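Local coordinates for microcompartments protein (Halothece sp. PCC 7418, PDB 5VGU) that probably builds the shell of the beta-carboxysome as a CcmK4-type, hexamer-forming protein with a BMC domain, at residues A19-M24 / A60-V65; V54-M58 / T75-I79; V30-G34 / I92-V98; S8-F14 / S40-I46. The contacts are given in a common frame with arbitrary orientation. Numbering follows the deposited sequence.

Contacts 1, 2 and 4 knit the sheet and helices of the BMC domain; contact 3 adds the C-terminal loop. Contact 4 pairs the two central strands and contact 1 the two helices packed on the sheet, with about 12 Å between the contact centres. Contact 2 ties helix 51-65 to strand 72-79, outermost within the chain; its centre is about 11 Å from that of contact 1, and Met58 CE lies 3.5 Å from Met24 CE. Contact 3, on the other outermost strand, 30-39, is about 17 Å between centres from contacts 1 and 4. Contacts 1, 3 and 4 touch one neighbouring subunit, contacts 2, 3 and 4 another, so the same segments serve subunit interior and hexamer interfaces.

Contact 1 of 4, residues A19-M24 / A60-V65; sequences AAADAM and AGIHAV
This is the helix-helix contact of the BMC domain: the two long helices of its beta-alpha-beta-beta-alpha-beta chain lie side by side on one face of the sheet. Segments 19-24 and 60-65 are helical, with phi/psi near -63/-43, and run roughly antiparallel, at 144° between N-to-C directions. Their axes close to 7.5 Å, a short spacing made possible by alanine and glycine. The nearest CA pair is Ala20 and Gly61, 4.0 Å apart. Side-chain packing centres on Ala23 and Ala64, whose CB atoms touch at 3.5 Å; Ala23 CB is also 4.2 Å from Ala60 CB, Ala19 CB is 4.4 Å from Ala64 CB, and Ala20 CB is 3.9 Å from Val65 CG2 (chi1 t). Side chains also rest against backbone: Ala64 CB lies 3.5 Å from Ala19 O, Ala20 CB 3.5 Å from Gly61 O, and Ala23 CB 3.6 Å from Ala60 O. No hydrogen bond passes between the two segments. Beneath them, Ala20 and Met24 reach Leu9 and Ile45 of the sheet, while Asp22 on another side of its helix bonds the backbone of His83 in a neighbouring subunit. Met24 adopts the m, t, t rotamer and crosses over Gly61, its CG 3.9 Å from Gly61 CA; a CB on Gly61 would clash with it, only 2.9 Å from Met24 CG.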
loop_
_atom_site.group_PDB
_atom_site.type_symbol
_atom_site.label_atom_id
_atom_site.label_comp_id
_atom_site.label_asym_id
_atom_site.label_seq_id
_atom_site.Cartn_x
_atom_site.Cartn_y
_atom_site.Cartn_z
ATOM N N ALA A 19 -2.789 22.471 -0.973
ATOM C CA ALA A 19 -3.581 23.701 -0.993
ATOM C C ALA A 19 -4.313 23.923 0.326
ATOM O O ALA A 19 -4.332 25.043 0.861
ATOM C CB ALA A 19 -4.571 23.661 -2.153
ATOM N N ALA A 20 -4.963 22.875 0.854
ATOM C CA ALA A 20 -5.719 23.022 2.092
ATOM C C ALA A 20 -4.805 23.347 3.270
ATOM O O ALA A 20 -5.136 24.199 4.102
ATOM C CB ALA A 20 -6.531 21.749 2.385
ATOM N N ALA A 21 -3.660 22.657 3.371
ATOM C CA ALA A 21 -2.752 22.880 4.495
ATOM C C ALA A 21 -2.260 24.317 4.525
ATOM O O ALA A 21 -2.205 24.946 5.588
ATOM C CB ALA A 21 -1.554 21.927 4.408
ATOM N N ASP A 22 -1.876 24.844 3.365
ATOM C CA ASP A 22 -1.368 26.209 3.308
ATOM C C ASP A 22 -2.449 27.214 3.704
ATOM O O ASP A 22 -2.186 28.153 4.461
ATOM C CB ASP A 22 -0.830 26.496 1.914
ATOM C CG ASP A 22 -0.041 27.775 1.850
ATOM O OD1 ASP A 22 1.035 27.870 2.489
ATOM O OD2 ASP A 22 -0.538 28.690 1.169
ATOM N N ALA A 23 -3.676 27.024 3.224
ATOM C CA ALA A 23 -4.757 27.934 3.608
ATOM C C ALA A 23 -5.035 27.866 5.101
ATOM O O ALA A 23 -5.272 28.895 5.747
ATOM C CB ALA A 23 -6.016 27.621 2.803
ATOM N N MET A 24 -4.998 26.664 5.674
ATOM C CA MET A 24 -5.311 26.501 7.091
ATOM C C MET A 24 -4.356 27.295 7.959
ATOM O O MET A 24 -4.787 28.089 8.812
ATOM C CB MET A 24 -5.256 25.016 7.465
ATOM C CG MET A 24 -6.431 24.210 7.014
ATOM S SD MET A 24 -6.081 22.447 7.228
ATOM C CE MET A 24 -7.730 21.767 7.276
ATOM N N ALA A 60 -11.214 27.681 5.694
ATOM C CA ALA A 60 -10.295 28.115 4.651
ATOM C C ALA A 60 -9.716 26.919 3.897
ATOM O O ALA A 60 -9.550 26.967 2.670
ATOM C CB ALA A 60 -9.181 28.960 5.262
ATOM N N GLY A 61 -9.387 25.845 4.621
ATOM C CA GLY A 61 -8.856 24.655 3.974
ATOM C C GLY A 61 -9.857 23.999 3.040
ATOM O O GLY A 61 -9.510 23.570 1.936
ATOM N N ILE A 62 -11.108 23.906 3.470
ATOM C CA ILE A 62 -12.160 23.336 2.629
ATOM C C ILE A 62 -12.287 24.129 1.336
ATOM O O ILE A 62 -12.366 23.568 0.238
ATOM C CB ILE A 62 -13.488 23.288 3.413
ATOM C CG1 ILE A 62 -13.436 22.186 4.479
ATOM C CG2 ILE A 62 -14.691 23.115 2.477
ATOM C CD1 ILE A 62 -14.544 22.268 5.474
ATOM N N HIS A 63 -12.318 25.456 1.447
ATOM C CA HIS A 63 -12.436 26.277 0.249
ATOM C C HIS A 63 -11.194 26.199 -0.623
ATOM O O HIS A 63 -11.309 26.276 -1.848
ATOM C CB HIS A 63 -12.769 27.708 0.656
ATOM C CG HIS A 63 -14.189 27.851 1.111
ATOM N ND1 HIS A 63 -14.604 27.479 2.373
ATOM C CD2 HIS A 63 -15.299 28.260 0.454
ATOM C CE1 HIS A 63 -15.905 27.677 2.482
ATOM N NE2 HIS A 63 -16.351 28.155 1.333
ATOM N N ALA A 64 -10.010 26.001 -0.033
ATOM C CA ALA A 64 -8.794 25.940 -0.835
ATOM C C ALA A 64 -8.727 24.675 -1.678
ATOM O O ALA A 64 -8.043 24.665 -2.712
ATOM C CB ALA A 64 -7.550 26.015 0.045
ATOM N N VAL A 65 -9.396 23.593 -1.261
ATOM C CA VAL A 65 -9.306 22.368 -2.047
ATOM C C VAL A 65 -9.794 22.612 -3.475
ATOM O O VAL A 65 -9.242 22.063 -4.435
ATOM C CB VAL A 65 -10.076 21.215 -1.378
ATOM C CG1 VAL A 65 -10.080 20.015 -2.288
ATOM C CG2 VAL A 65 -9.450 20.841 -0.022
#

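Contact 2 of 4, residues V54-M58 / T75-I79; sequences VKTAM and TWVII
Met58 folds its thioether against an indole: its SD lies 4.8 Å from the centroid of the six-membered Trp76 ring, 47° off the ring normal, an oblique Met-aromatic contact. Rotamer t, p, p for Met58 and chi1 p with chi2 -91° for Trp76 produce it, and Met58 CG reaches Trp76 CE3 at 3.7 Å. Helix 54-58 and extended strand 75-79 run nearly antiparallel (167°), their axes 9.8 Å apart, Lys55 and Ile78 in CA register at 7.5 Å. Ile78 (m, t) points toward the helix: its CD1 meets Lys55 CA at 3.8 Å and Met58 CB at 3.9 Å, its CG1 Val54 CG1 at 4.0 Å. The aliphatic start of Lys55 joins in while its amine leads away. Val77 points away from the helix and packs on Pro15 of a neighbouring subunit; Trp76 meets the ring of Tyr69 of the same neighbour. Such apolar helix-on-sheet packing, through every second residue of a strand, is typical of the ferredoxin-like alpha/beta topology of BMC domains.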
loop_
_atom_site.group_PDB
_atom_site.type_symbol
_atom_site.label_atom_id
_atom_site.label_comp_id
_atom_site.label_asym_id
_atom_site.label_seq_id
_atom_site.Cartn_x
_atom_site.Cartn_y
_atom_site.Cartn_z
ATOM N N VAL A 54 -9.205 26.499 14.932
ATOM C CA VAL A 54 -9.338 25.323 14.070
ATOM C C VAL A 54 -10.570 25.445 13.182
ATOM O O VAL A 54 -10.545 25.055 12.009
ATOM C CB VAL A 54 -9.357 24.042 14.923
ATOM C CG1 VAL A 54 -9.732 22.810 14.073
ATOM C CG2 VAL A 54 -8.006 23.853 15.574
ATOM N N LYS A 55 -11.667 26.003 13.709
ATOM C CA LYS A 55 -12.854 26.196 12.871
ATOM C C LYS A 55 -12.552 27.124 11.702
ATOM O O LYS A 55 -12.895 26.829 10.551
ATOM C CB LYS A 55 -14.015 26.749 13.706
ATOM C CG LYS A 55 -14.644 25.738 14.627
ATOM C CD LYS A 55 -15.667 26.403 15.568
ATOM C CE LYS A 55 -16.851 27.004 14.809
ATOM N NZ LYS A 55 -17.794 27.702 15.725
ATOM N N THR A 56 -11.908 28.254 11.986
ATOM C CA THR A 56 -11.573 29.213 10.939
ATOM C C THR A 56 -10.619 28.604 9.921
ATOM O O THR A 56 -10.786 28.789 8.706
ATOM C CB THR A 56 -10.957 30.459 11.567
ATOM O OG1 THR A 56 -11.915 31.050 12.445
ATOM C CG2 THR A 56 -10.541 31.458 10.512
ATOM N N ALA A 57 -9.577 27.919 10.404
ATOM C CA ALA A 57 -8.635 27.268 9.492
ATOM C C ALA A 57 -9.325 26.213 8.632
ATOM O O ALA A 57 -9.054 26.104 7.427
ATOM C CB ALA A 57 -7.484 26.646 10.278
ATOM N N MET A 58 -10.205 25.409 9.237
ATOM C CA MET A 58 -10.856 24.346 8.480
ATOM C C MET A 58 -11.698 24.915 7.337
ATOM O O MET A 58 -11.699 24.374 6.229
ATOM C CB MET A 58 -11.720 23.493 9.418
ATOM C CG MET A 58 -12.420 22.321 8.757
ATOM S SD MET A 58 -11.269 21.084 8.098
ATOM C CE MET A 58 -10.212 20.790 9.527
ATOM N N THR A 75 -13.447 14.113 3.100
ATOM C CA THR A 75 -13.958 13.959 4.462
ATOM C C THR A 75 -13.162 14.877 5.377
ATOM O O THR A 75 -12.001 15.196 5.099
ATOM C CB THR A 75 -13.879 12.478 4.915
ATOM O OG1 THR A 75 -14.348 12.311 6.266
ATOM C CG2 THR A 75 -12.442 11.933 4.775
ATOM N N TRP A 76 -13.810 15.341 6.443
ATOM C CA TRP A 76 -13.142 16.199 7.416
ATOM C C TRP A 76 -13.907 16.149 8.733
ATOM O O TRP A 76 -15.078 15.761 8.787
ATOM C CB TRP A 76 -13.016 17.652 6.916
ATOM C CG TRP A 76 -14.334 18.369 6.767
ATOM C CD1 TRP A 76 -15.119 18.418 5.645
ATOM C CD2 TRP A 76 -15.005 19.157 7.759
ATOM N NE1 TRP A 76 -16.242 19.192 5.885
ATOM C CE2 TRP A 76 -16.190 19.650 7.174
ATOM C CE3 TRP A 76 -14.719 19.497 9.083
ATOM C CZ2 TRP A 76 -17.088 20.444 7.874
ATOM C CZ3 TRP A 76 -15.616 20.294 9.774
ATOM C CH2 TRP A 76 -16.781 20.757 9.165
ATOM N N VAL A 77 -13.219 16.543 9.802
ATOM C CA VAL A 77 -13.837 16.596 11.119
ATOM C C VAL A 77 -13.064 17.577 11.985
ATOM O O VAL A 77 -11.871 17.815 11.777
ATOM C CB VAL A 77 -13.911 15.190 11.777
ATOM C CG1 VAL A 77 -12.573 14.763 12.355
ATOM C CG2 VAL A 77 -14.981 15.196 12.866
ATOM N N ILE A 78 -13.749 18.131 12.979
ATOM C CA ILE A 78 -13.117 18.843 14.081
ATOM C C ILE A 78 -13.499 18.127 15.371
ATOM O O ILE A 78 -14.680 17.850 15.614
ATOM C CB ILE A 78 -13.544 20.325 14.131
ATOM C CG1 ILE A 78 -13.080 21.036 12.864
ATOM C CG2 ILE A 78 -13.006 20.968 15.423
ATOM C CD1 ILE A 78 -13.609 22.458 12.693
ATOM N N ILE A 79 -12.494 17.804 16.176
ATOM C CA ILE A 79 -12.654 17.225 17.503
ATOM C C ILE A 79 -12.211 18.292 18.496
ATOM O O ILE A 79 -11.003 18.510 18.681
ATOM C CB ILE A 79 -11.834 15.939 17.677
ATOM C CG1 ILE A 79 -12.138 14.933 16.566
ATOM C CG2 ILE A 79 -12.023 15.346 19.071
ATOM C CD1 ILE A 79 -13.564 14.524 16.475
#

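Contact 3 of 4, residues V30-G34 / I92-V98; sequences VTLVG and IAYNENV
Val33 has the largest area buried here. Its chi1 m side chain fits into the bend of segment 92-98, with CB 3.5 Å from Ala93 O, CG2 3.7 Å from Ile92 O, CG1 3.9 Å from Tyr94 CD1 and CG1 4.2 Å from Val98 CG2. The CA atoms of Val33 and Tyr94 are the nearest pair, at 5.7 Å. Tyr94 (chi1 m, chi2 -77°) brings its ring back toward the strand: Thr31 CB approaches the ring edge, 3.8 Å from Tyr94 CE1. One water bridges the hydroxyls, 2.7 Å from Thr31 OG1 and donating to Tyr94 OH at 3.0 Å; Tyr94 OH is also hydrogen-bonded to Asp4. Segment 92-98 is an irregular connection that packs on strand 30-39 of the BMC sheet, where Val33 leaves the extended conformation (phi/psi -102/-21) before an extended Gly34 and both pair with Ile46, consistent with a classic beta bulge. Asn95, with chi1 p and chi2 65°, donates ND2 to Val33 O at 2.9 Å, while Val98 N bonds Asn95 O at 3.1 Å and, weakly, Asn95 OD1 at 3.2 Å. Val98, also m, stands at the N-cap of the following helix; its CB packs 3.8 Å from Thr31 CG2 and its CG1 3.4 Å from Leu32 O. Leu32 points away from this segment, and its backbone N hydrogen-bonds Asn85 OD1 of a neighbouring subunit.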
loop_
_atom_site.group_PDB
_atom_site.type_symbol
_atom_site.label_atom_id
_atom_site.label_comp_id
_atom_site.label_asym_id
_atom_site.label_seq_id
_atom_site.Cartn_x
_atom_site.Cartn_y
_atom_site.Cartn_z
ATOM N N VAL A 30 -3.138 28.108 13.907
ATOM C CA VAL A 30 -3.100 26.663 14.054
ATOM C C VAL A 30 -1.747 26.156 13.587
ATOM O O VAL A 30 -1.025 26.826 12.840
ATOM C CB VAL A 30 -4.232 25.970 13.269
ATOM C CG1 VAL A 30 -5.585 26.476 13.736
ATOM C CG2 VAL A 30 -4.086 26.181 11.752
ATOM N N THR A 31 -1.426 24.940 14.023
ATOM C CA THR A 31 -0.205 24.242 13.654
ATOM C C THR A 31 -0.574 22.990 12.865
ATOM O O THR A 31 -1.376 22.166 13.329
ATOM C CB THR A 31 0.603 23.833 14.893
ATOM O OG1 THR A 31 0.913 24.980 15.699
ATOM C CG2 THR A 31 1.877 23.134 14.488
ATOM N N LEU A 32 0.023 22.845 11.690
ATOM C CA LEU A 32 -0.040 21.600 10.946
ATOM C C LEU A 32 0.948 20.644 11.592
ATOM O O LEU A 32 2.140 20.951 11.664
ATOM C CB LEU A 32 0.306 21.844 9.477
ATOM C CG LEU A 32 0.398 20.612 8.585
ATOM C CD1 LEU A 32 -0.967 19.981 8.362
ATOM C CD2 LEU A 32 1.066 21.052 7.249
ATOM N N VAL A 33 0.457 19.526 12.126
ATOM C CA VAL A 33 1.323 18.618 12.873
ATOM C C VAL A 33 1.743 17.381 12.078
ATOM O O VAL A 33 2.769 16.762 12.414
ATOM C CB VAL A 33 0.670 18.207 14.215
ATOM C CG1 VAL A 33 0.339 19.435 15.035
ATOM C CG2 VAL A 33 -0.559 17.352 14.032
ATOM N N GLY A 34 1.008 17.007 11.040
ATOM C CA GLY A 34 1.360 15.803 10.299
ATOM C C GLY A 34 0.401 15.551 9.156
ATOM O O GLY A 34 -0.596 16.263 8.970
ATOM N N ILE A 92 -1.859 12.506 15.738
ATOM C CA ILE A 92 -2.435 13.844 15.844
ATOM C C ILE A 92 -1.729 14.731 16.856
ATOM O O ILE A 92 -2.162 15.870 17.057
ATOM C CB ILE A 92 -3.940 13.786 16.170
ATOM C CG1 ILE A 92 -4.180 13.165 17.564
ATOM C CG2 ILE A 92 -4.687 13.042 15.078
ATOM C CD1 ILE A 92 -5.594 13.419 18.105
ATOM N N ALA A 93 -0.681 14.249 17.518
ATOM C CA ALA A 93 -0.012 15.019 18.554
ATOM C C ALA A 93 0.912 16.077 17.954
ATOM O O ALA A 93 1.401 15.945 16.835
ATOM C CB ALA A 93 0.784 14.082 19.462
ATOM N N TYR A 94 1.135 17.142 18.715
ATOM C CA TYR A 94 2.268 18.005 18.462
ATOM C C TYR A 94 3.554 17.183 18.535
ATOM O O TYR A 94 3.606 16.131 19.183
ATOM C CB TYR A 94 2.316 19.144 19.482
ATOM C CG TYR A 94 1.260 20.208 19.348
ATOM C CD1 TYR A 94 1.353 21.196 18.374
ATOM C CD2 TYR A 94 0.183 20.264 20.243
ATOM C CE1 TYR A 94 0.405 22.188 18.264
ATOM C CE2 TYR A 94 -0.772 21.256 20.138
ATOM C CZ TYR A 94 -0.651 22.222 19.152
ATOM O OH TYR A 94 -1.590 23.223 19.034
ATOM N N ASN A 95 4.573 17.634 17.807
ATOM C CA ASN A 95 5.864 16.961 17.783
ATOM C C ASN A 95 6.981 17.999 17.715
ATOM O O ASN A 95 6.753 19.184 17.465
ATOM C CB ASN A 95 5.956 15.982 16.608
ATOM C CG ASN A 95 5.764 16.675 15.278
ATOM O OD1 ASN A 95 6.578 17.503 14.896
ATOM N ND2 ASN A 95 4.670 16.364 14.585
ATOM N N GLU A 96 8.216 17.541 17.942
ATOM C CA GLU A 96 9.320 18.494 18.039
ATOM C C GLU A 96 9.602 19.184 16.702
ATOM O O GLU A 96 10.081 20.326 16.695
ATOM C CB GLU A 96 10.556 17.771 18.580
ATOM C CG GLU A 96 11.161 16.730 17.625
ATOM C CD GLU A 96 12.134 15.771 18.320
ATOM O OE1 GLU A 96 13.361 15.996 18.261
ATOM O OE2 GLU A 96 11.666 14.785 18.922
ATOM N N ASN A 97 9.244 18.552 15.584
ATOM C CA ASN A 97 9.451 19.164 14.267
ATOM C C ASN A 97 8.614 20.430 14.078
ATOM O O ASN A 97 8.990 21.306 13.292
ATOM C CB ASN A 97 9.129 18.116 13.200
ATOM C CG ASN A 97 9.517 18.542 11.805
ATOM O OD1 ASN A 97 10.555 19.164 11.599
ATOM N ND2 ASN A 97 8.684 18.187 10.826
ATOM N N VAL A 98 7.469 20.551 14.761
ATOM C CA VAL A 98 6.572 21.682 14.549
ATOM C C VAL A 98 6.443 22.563 15.789
ATOM O O VAL A 98 5.629 23.484 15.805
ATOM C CB VAL A 98 5.184 21.220 14.057
ATOM C CG1 VAL A 98 5.308 20.471 12.730
ATOM C CG2 VAL A 98 4.488 20.340 15.087
HETATM O O HOH W 1 -1.136 25.654 17.395
#

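Contact 4 of 4, residues S8-F14 / S40-I46; sequences SLETKGF and SARFTII
Phe43, Glu10 and Arg42 have the largest areas buried in this antiparallel pairing of strands 8-12 and 42-46, whose axes close to 4.6 Å with 160° between their N-to-C directions. Leu9-Ile45 and Thr11-Phe43 are the hydrogen-bonded pairs: Leu9 N to Ile45 O 3.1 Å, Ile45 N to Leu9 O 2.8 Å, Thr11 N to Phe43 O 2.9 Å, Phe43 N to Thr11 O 3.0 Å. Ser8-Ile46, Glu10-Thr44 and Lys12-Arg42 are non-hydrogen-bonded. Phe43 (chi1 m) projects on the Leu9-Ile45 face and receives Phe14 in a T-shaped stack, centroids 5.4 Å apart, planes at 78°, and a CH-pi contact, Phe14 CB 3.9 Å from the Phe43 ring centroid. Gly13 (phi/psi 93/149) turns the chain there, its N donating to Ala41 O at 2.7 Å. On the opposite face, Glu10 (t, t) takes Arg42 (m, t, p) NE at 2.8 Å and NH2 at 2.7 Å on OE2, a salt bridge, and on OE1 Thr44 OG1 at 2.8 Å and Phe14 N of a neighbouring subunit. Lys12 NZ bonds Ser40 O at 2.8 Å, in the turn probably bordering the central pore, as in related shell hexamers. A buried carboxylate shared by two strands and a second chain thus couples sheet pairing to hexamer assembly.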
loop_
_atom_site.group_PDB
_atom_site.type_symbol
_atom_site.label_atom_id
_atom_site.label_comp_id
_atom_site.label_asym_id
_atom_site.label_seq_id
_atom_site.Cartn_x
_atom_site.Cartn_y
_atom_site.Cartn_z
ATOM N N SER A 8 -9.040 17.577 11.052
ATOM C CA SER A 8 -8.509 16.631 10.092
ATOM C C SER A 8 -9.293 16.757 8.802
ATOM O O SER A 8 -10.526 16.796 8.822
ATOM C CB SER A 8 -8.586 15.186 10.634
ATOM O OG SER A 8 -8.031 14.275 9.688
ATOM N N LEU A 9 -8.566 16.782 7.698
ATOM C CA LEU A 9 -9.133 16.946 6.370
ATOM C C LEU A 9 -8.421 15.991 5.425
ATOM O O LEU A 9 -7.194 15.866 5.470
ATOM C CB LEU A 9 -8.990 18.411 5.922
ATOM C CG LEU A 9 -9.480 18.804 4.534
ATOM C CD1 LEU A 9 -9.919 20.250 4.555
ATOM C CD2 LEU A 9 -8.387 18.601 3.497
ATOM N N GLU A 10 -9.186 15.357 4.538
ATOM C CA GLU A 10 -8.652 14.345 3.644
ATOM C C GLU A 10 -9.117 14.630 2.223
ATOM O O GLU A 10 -10.311 14.854 1.994
ATOM C CB GLU A 10 -9.103 12.944 4.120
ATOM C CG GLU A 10 -8.550 11.757 3.378
ATOM C CD GLU A 10 -8.891 10.442 4.077
ATOM O OE1 GLU A 10 -8.640 10.340 5.297
ATOM O OE2 GLU A 10 -9.393 9.520 3.393
ATOM N N THR A 11 -8.169 14.627 1.274
ATOM C CA THR A 11 -8.455 14.905 -0.129
ATOM C C THR A 11 -8.105 13.711 -1.006
ATOM O O THR A 11 -7.291 12.857 -0.653
ATOM C CB THR A 11 -7.668 16.120 -0.649
ATOM O OG1 THR A 11 -6.256 15.851 -0.605
ATOM C CG2 THR A 11 -7.951 17.371 0.175
ATOM N N LYS A 12 -8.710 13.686 -2.187
ATOM C CA LYS A 12 -8.222 12.852 -3.272
ATOM C C LYS A 12 -7.101 13.617 -3.966
ATOM O O LYS A 12 -7.333 14.705 -4.508
ATOM C CB LYS A 12 -9.354 12.524 -4.244
ATOM C CG LYS A 12 -8.993 11.485 -5.313
ATOM C CD LYS A 12 -8.857 10.092 -4.716
ATOM C CE LYS A 12 -8.973 9.027 -5.789
ATOM N NZ LYS A 12 -9.210 7.679 -5.188
ATOM N N GLY A 13 -5.895 13.062 -3.931
ATOM C CA GLY A 13 -4.729 13.686 -4.540
ATOM C C GLY A 13 -3.962 14.546 -3.557
ATOM O O GLY A 13 -4.521 15.149 -2.637
ATOM N N PHE A 14 -2.644 14.618 -3.775
ATOM C CA PHE A 14 -1.764 15.364 -2.894
ATOM C C PHE A 14 -1.900 16.871 -3.109
ATOM O O PHE A 14 -1.926 17.627 -2.129
ATOM C CB PHE A 14 -0.316 14.899 -3.094
ATOM C CG PHE A 14 0.670 15.654 -2.257
ATOM C CD1 PHE A 14 0.880 15.323 -0.931
ATOM C CD2 PHE A 14 1.338 16.752 -2.784
ATOM C CE1 PHE A 14 1.774 16.063 -0.150
ATOM C CE2 PHE A 14 2.232 17.475 -2.017
ATOM C CZ PHE A 14 2.450 17.131 -0.707
ATOM N N SER A 40 -5.058 4.750 -1.871
ATOM C CA SER A 40 -5.980 5.117 -2.948
ATOM C C SER A 40 -5.857 6.591 -3.327
ATOM O O SER A 40 -6.845 7.247 -3.666
ATOM C CB SER A 40 -7.418 4.778 -2.570
ATOM O OG SER A 40 -7.550 3.375 -2.483
ATOM N N ALA A 41 -4.629 7.102 -3.280
ATOM C CA ALA A 41 -4.294 8.486 -3.600
ATOM C C ALA A 41 -5.033 9.477 -2.717
ATOM O O ALA A 41 -5.211 10.632 -3.105
ATOM C CB ALA A 41 -4.543 8.811 -5.080
ATOM N N ARG A 42 -5.459 9.060 -1.527
ATOM C CA ARG A 42 -6.028 9.982 -0.552
ATOM C C ARG A 42 -4.970 10.354 0.489
ATOM O O ARG A 42 -4.106 9.538 0.849
ATOM C CB ARG A 42 -7.280 9.376 0.081
ATOM C CG ARG A 42 -8.447 9.476 -0.908
ATOM C CD ARG A 42 -9.648 8.653 -0.537
ATOM N NE ARG A 42 -10.179 8.980 0.782
ATOM C CZ ARG A 42 -11.459 8.856 1.107
ATOM N NH1 ARG A 42 -12.347 8.443 0.210
ATOM N NH2 ARG A 42 -11.858 9.153 2.323
ATOM N N PHE A 43 -5.009 11.618 0.912
ATOM C CA PHE A 43 -4.038 12.194 1.830
ATOM C C PHE A 43 -4.806 12.914 2.930
ATOM O O PHE A 43 -5.786 13.613 2.656
ATOM C CB PHE A 43 -3.099 13.162 1.126
ATOM C CG PHE A 43 -2.187 12.500 0.118
ATOM C CD1 PHE A 43 -2.621 12.234 -1.158
ATOM C CD2 PHE A 43 -0.911 12.132 0.479
ATOM C CE1 PHE A 43 -1.799 11.614 -2.074
ATOM C CE2 PHE A 43 -0.063 11.526 -0.450
ATOM C CZ PHE A 43 -0.515 11.268 -1.717
ATOM N N THR A 44 -4.374 12.712 4.169
ATOM C CA THR A 44 -4.989 13.305 5.350
ATOM C C THR A 44 -4.022 14.304 5.966
ATOM O O THR A 44 -2.841 13.997 6.131
ATOM C CB THR A 44 -5.337 12.233 6.409
ATOM O OG1 THR A 44 -5.936 11.090 5.793
ATOM C CG2 THR A 44 -6.257 12.773 7.470
ATOM N N ILE A 45 -4.516 15.475 6.363
ATOM C CA ILE A 45 -3.695 16.400 7.132
ATOM C C ILE A 45 -4.379 16.652 8.471
ATOM O O ILE A 45 -5.602 16.553 8.589
ATOM C CB ILE A 45 -3.420 17.727 6.398
ATOM C CG1 ILE A 45 -4.716 18.323 5.808
ATOM C CG2 ILE A 45 -2.342 17.512 5.322
ATOM C CD1 ILE A 45 -4.534 19.700 5.219
ATOM N N ILE A 46 -3.569 16.998 9.474
ATOM C CA ILE A 46 -4.016 17.173 10.853
ATOM C C ILE A 46 -3.477 18.504 11.361
ATOM O O ILE A 46 -2.265 18.754 11.323
ATOM C CB ILE A 46 -3.552 16.026 11.771
ATOM C CG1 ILE A 46 -4.086 14.674 11.260
ATOM C CG2 ILE A 46 -4.023 16.261 13.191
ATOM C CD1 ILE A 46 -3.127 13.970 10.363
#